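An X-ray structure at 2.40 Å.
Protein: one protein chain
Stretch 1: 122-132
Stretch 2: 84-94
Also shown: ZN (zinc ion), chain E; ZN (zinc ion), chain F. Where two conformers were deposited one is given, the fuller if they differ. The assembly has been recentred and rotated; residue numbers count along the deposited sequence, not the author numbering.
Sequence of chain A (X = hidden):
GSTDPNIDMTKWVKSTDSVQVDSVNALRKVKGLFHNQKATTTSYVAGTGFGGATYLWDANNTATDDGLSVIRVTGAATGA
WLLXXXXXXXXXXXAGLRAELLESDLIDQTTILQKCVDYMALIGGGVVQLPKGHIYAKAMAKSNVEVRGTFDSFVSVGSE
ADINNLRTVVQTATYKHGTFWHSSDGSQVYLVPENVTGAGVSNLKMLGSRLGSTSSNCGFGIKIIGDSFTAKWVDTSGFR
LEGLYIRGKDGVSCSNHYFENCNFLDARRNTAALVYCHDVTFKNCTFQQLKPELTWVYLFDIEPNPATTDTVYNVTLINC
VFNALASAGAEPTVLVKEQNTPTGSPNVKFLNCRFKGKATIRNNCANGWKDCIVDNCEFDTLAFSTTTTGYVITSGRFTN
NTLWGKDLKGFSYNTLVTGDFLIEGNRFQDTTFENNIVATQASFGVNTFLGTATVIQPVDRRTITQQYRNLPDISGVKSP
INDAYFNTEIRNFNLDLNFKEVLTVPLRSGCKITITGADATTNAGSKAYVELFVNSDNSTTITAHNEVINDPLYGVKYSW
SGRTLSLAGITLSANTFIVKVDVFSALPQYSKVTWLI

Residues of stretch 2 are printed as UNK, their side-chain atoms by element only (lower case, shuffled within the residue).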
# COMPACT_ATOMS: atom_id res chain seq x y z
N LEU A 122 -14.17 -9.28 -33.60
CA LEU A 122 -13.57 -9.86 -34.79
C LEU A 122 -12.48 -8.96 -35.36
O LEU A 122 -11.49 -9.47 -35.89
CB LEU A 122 -14.66 -10.12 -35.84
CG LEU A 122 -14.38 -10.92 -37.12
CD1 LEU A 122 -14.19 -12.40 -36.84
CD2 LEU A 122 -15.52 -10.72 -38.12
N ILE A 123 -12.61 -7.63 -35.24
CA ILE A 123 -11.66 -6.73 -35.91
C ILE A 123 -10.68 -6.08 -34.93
O ILE A 123 -10.17 -4.98 -35.19
CB ILE A 123 -12.41 -5.66 -36.72
CG1 ILE A 123 -13.22 -4.73 -35.81
CG2 ILE A 123 -13.29 -6.30 -37.77
CD1 ILE A 123 -13.84 -3.54 -36.54
N GLY A 124 -10.39 -6.73 -33.82
CA GLY A 124 -9.30 -6.30 -32.96
C GLY A 124 -9.73 -5.69 -31.65
O GLY A 124 -8.86 -5.30 -30.85
N GLY A 125 -11.02 -5.61 -31.39
CA GLY A 125 -11.52 -5.03 -30.17
C GLY A 125 -11.68 -3.53 -30.26
O GLY A 125 -11.44 -2.89 -31.29
N GLY A 126 -12.08 -2.96 -29.13
CA GLY A 126 -12.35 -1.54 -29.07
C GLY A 126 -13.57 -1.24 -28.23
O GLY A 126 -13.75 -1.81 -27.14
N VAL A 127 -14.42 -0.35 -28.72
CA VAL A 127 -15.55 0.14 -27.94
C VAL A 127 -16.82 0.00 -28.76
O VAL A 127 -16.86 0.38 -29.93
CB VAL A 127 -15.34 1.60 -27.51
CG1 VAL A 127 -16.60 2.14 -26.87
CG2 VAL A 127 -14.16 1.70 -26.53
N VAL A 128 -17.86 -0.54 -28.13
CA VAL A 128 -19.23 -0.45 -28.63
C VAL A 128 -19.89 0.68 -27.86
O VAL A 128 -20.09 0.59 -26.64
CB VAL A 128 -20.00 -1.76 -28.47
CG1 VAL A 128 -21.46 -1.50 -28.78
CG2 VAL A 128 -19.42 -2.83 -29.39
N GLN A 129 -20.20 1.76 -28.58
CA GLN A 129 -20.83 2.94 -27.99
C GLN A 129 -22.34 2.76 -27.99
O GLN A 129 -22.93 2.42 -29.03
CB GLN A 129 -20.44 4.20 -28.78
CG GLN A 129 -21.06 5.48 -28.26
CD GLN A 129 -20.48 5.90 -26.91
OE1 GLN A 129 -19.26 5.95 -26.73
NE2 GLN A 129 -21.36 6.21 -25.96
N LEU A 130 -22.94 2.93 -26.86
CA LEU A 130 -24.39 2.94 -26.79
C LEU A 130 -24.89 4.37 -26.77
O LEU A 130 -24.22 5.26 -26.25
CB LEU A 130 -24.91 2.22 -25.54
CG LEU A 130 -24.51 0.76 -25.44
CD1 LEU A 130 -25.09 0.11 -24.19
CD2 LEU A 130 -24.91 0.01 -26.71
N PRO A 131 -26.05 4.66 -27.35
CA PRO A 131 -26.61 6.01 -27.27
C PRO A 131 -27.33 6.19 -25.94
O PRO A 131 -27.43 5.29 -25.13
CB PRO A 131 -27.60 6.03 -28.44
CG PRO A 131 -28.11 4.63 -28.47
CD PRO A 131 -26.93 3.75 -28.11
N LYS A 132 -27.89 7.37 -25.75
CA LYS A 132 -28.81 7.57 -24.65
C LYS A 132 -30.09 6.77 -24.89
O LYS A 132 -30.40 6.38 -26.02
CB LYS A 132 -29.13 9.05 -24.48
CG LYS A 132 -27.94 9.90 -24.07
CD LYS A 132 -28.36 11.28 -23.64
CE LYS A 132 -28.69 12.13 -24.83
NZ LYS A 132 -29.29 13.39 -24.36
N UNK A 84 -17.24 0.59 -42.45
CA UNK A 84 -15.90 0.99 -42.05
C UNK A 84 -15.96 1.57 -40.65
O UNK A 84 -16.52 2.65 -40.44
c UNK A 84 -14.34 0.28 -44.63
c UNK A 84 -15.18 1.55 -44.45
c UNK A 84 -15.29 2.01 -43.01
o UNK A 84 -14.80 -0.69 -45.23
n UNK A 84 -13.11 0.29 -44.12
N UNK A 85 -15.40 0.85 -39.69
CA UNK A 85 -15.31 1.33 -38.32
C UNK A 85 -14.05 2.16 -38.17
O UNK A 85 -12.95 1.69 -38.49
c UNK A 85 -16.58 -0.65 -37.43
c UNK A 85 -15.08 0.67 -35.91
c UNK A 85 -15.30 0.15 -37.33
N UNK A 86 -14.19 3.37 -37.66
CA UNK A 86 -13.04 4.23 -37.46
C UNK A 86 -12.76 4.39 -35.97
O UNK A 86 -13.68 4.32 -35.14
c UNK A 86 -12.53 5.40 -40.61
c UNK A 86 -14.52 5.53 -41.52
n UNK A 86 -14.67 5.61 -40.21
c UNK A 86 -13.43 5.53 -39.61
c UNK A 86 -13.25 5.60 -38.12
n UNK A 86 -13.24 5.40 -41.79
N UNK A 87 -11.49 4.62 -35.64
CA UNK A 87 -11.04 4.89 -34.27
C UNK A 87 -11.41 3.78 -33.29
O UNK A 87 -11.53 4.02 -32.09
c UNK A 87 -10.78 6.81 -32.60
c UNK A 87 -11.56 6.25 -33.79
n UNK A 87 -11.42 6.86 -31.43
o UNK A 87 -9.62 7.21 -32.73
N UNK A 88 -11.61 2.55 -33.78
CA UNK A 88 -11.97 1.39 -32.95
C UNK A 88 -13.21 1.64 -32.09
O UNK A 88 -13.31 1.12 -30.98
c UNK A 88 -10.80 0.94 -32.08
c UNK A 88 -8.36 0.34 -31.93
c UNK A 88 -9.54 0.58 -32.86
c UNK A 88 -8.62 -0.81 -30.96
n UNK A 88 -7.46 -1.05 -30.05
N UNK A 89 -14.17 2.41 -32.59
CA UNK A 89 -15.42 2.68 -31.90
C UNK A 89 -16.56 2.36 -32.87
O UNK A 89 -16.63 2.94 -33.96
c UNK A 89 -16.87 4.36 -30.71
c UNK A 89 -14.39 4.49 -30.47
c UNK A 89 -15.54 4.14 -31.41
N UNK A 90 -17.42 1.43 -32.49
CA UNK A 90 -18.63 1.13 -33.23
C UNK A 90 -19.84 1.64 -32.45
O UNK A 90 -20.05 1.23 -31.30
c UNK A 90 -20.44 -0.27 -35.34
c UNK A 90 -18.75 -0.37 -33.48
c UNK A 90 -20.03 -2.37 -34.06
c UNK A 90 -20.10 -0.87 -33.99
N UNK A 91 -20.61 2.53 -33.06
CA UNK A 91 -21.87 2.97 -32.46
C UNK A 91 -22.93 1.90 -32.73
O UNK A 91 -23.15 1.53 -33.89
c UNK A 91 -21.40 5.45 -32.59
n UNK A 91 -19.77 6.88 -32.24
c UNK A 91 -20.12 5.75 -32.94
c UNK A 91 -20.80 7.27 -31.51
n UNK A 91 -21.79 6.43 -31.70
c UNK A 91 -22.30 4.32 -33.01
N UNK A 92 -23.55 1.38 -31.67
CA UNK A 92 -24.56 0.34 -31.85
C UNK A 92 -25.70 0.82 -32.75
O UNK A 92 -26.33 0.00 -33.43
c UNK A 92 -25.09 -0.12 -30.50
N UNK A 93 -25.97 2.13 -32.77
CA UNK A 93 -26.97 2.63 -33.70
C UNK A 93 -26.60 2.31 -35.15
O UNK A 93 -27.49 2.21 -36.01
o UNK A 93 -25.86 4.77 -33.62
c UNK A 93 -27.14 4.14 -33.53
c UNK A 93 -27.81 4.47 -32.20
N UNK A 94 -25.32 2.13 -35.45
CA UNK A 94 -24.91 1.79 -36.80
C UNK A 94 -25.18 0.33 -37.15
O UNK A 94 -24.88 -0.09 -38.28
c UNK A 94 -21.65 3.96 -36.80
o UNK A 94 -20.86 3.26 -36.15
n UNK A 94 -21.26 5.02 -37.49
c UNK A 94 -23.43 2.13 -37.00
c UNK A 94 -23.13 3.63 -36.84
ZN ZN E . -24.07 6.61 -31.01
ZN ZN F . -18.18 8.09 -31.84
O HOH W 1 -8.47 -3.38 -28.84
O HOH W 2 -24.65 4.13 -30.53
O HOH W 3 -18.52 9.65 -32.84
O HOH W 4 -17.72 8.02 -29.42

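Position 84 carries three carbons, the third bearing one oxygen and one nitrogen, and touches nothing on stretch 1: a primary amide on a long arm, Gln84. At 85 one carbon carries two more; its CB lies 4.0 Å from Ile123 CD1, an apolar contact ahead of the strands. The compact fork is Val85.

Position 86 has one carbon and then a five-membered ring of three carbons and two nitrogens, out of reach of stretch 1. That ring defines His86. Position 87 has two carbons, the second with an oxygen and a nitrogen, also out of reach: Asn87.

At 88 four carbons run in a row to a nitrogen. The chain passes along the glycines, its last carbon 3.5 Å from Gly125 O, and a water joins its nitrogen to Gly124 O, 2.8 Å from each. This is Lys88, and the water accepts from NZ and donates to the carbonyl. Its backbone sets a rule of its own: Lys88 O lies 3.4 Å from Gly126 CA, and an ideal CB on Gly126 would come within 2.3 Å of that oxygen, a clash.

Position 89 forks at its first carbon into two, beside Val127 and Gln129. It is Val89, whose CG2 is 4.2 Å from Val127 CB and whose CG1 is 4.1 Å from Gln129 CB. Position 90 has four carbons forked at the second, on the sheet face shared with Val128: Leu90.

Position 91 again has one carbon and a ring of three carbons and two nitrogens. Gln129 CB sits over the ring face, 4.1 Å from the centroid, and each ring nitrogen binds a zinc. This is His91, with ND1 2.4 Å from one ion and NE2 2.0 Å from the other.

A lone carbon at 92 marks Ala92; its CB meets Leu130 CD2 at 3.8 Å and Val128 CG1 at 4.2 Å. At 93 one carbon carries an oxygen and a carbon, giving Thr93, whose CG2 packs 3.7 Å from Pro131 CG. Position 94, three carbons ending in oxygen and nitrogen, is Gln94; its OE1 accepts from His91 N at 3.2 Å.

The contact is a parallel pairing in which backbone supplies the register. Val127 N to Lys88 O (2.9 Å), Leu90 N to Val127 O (2.8 Å), Gln129 N to Leu90 O (2.8 Å) and Ala92 N to Gln129 O (2.9 Å) form the hydrogen-bond ladder. Side chains then divide by face: Val127, Gln129, Val89 and His91 on one, Val128 and Leu90 on the other.

Stretch 2, residues 84-94: QVHNKVLHATQ
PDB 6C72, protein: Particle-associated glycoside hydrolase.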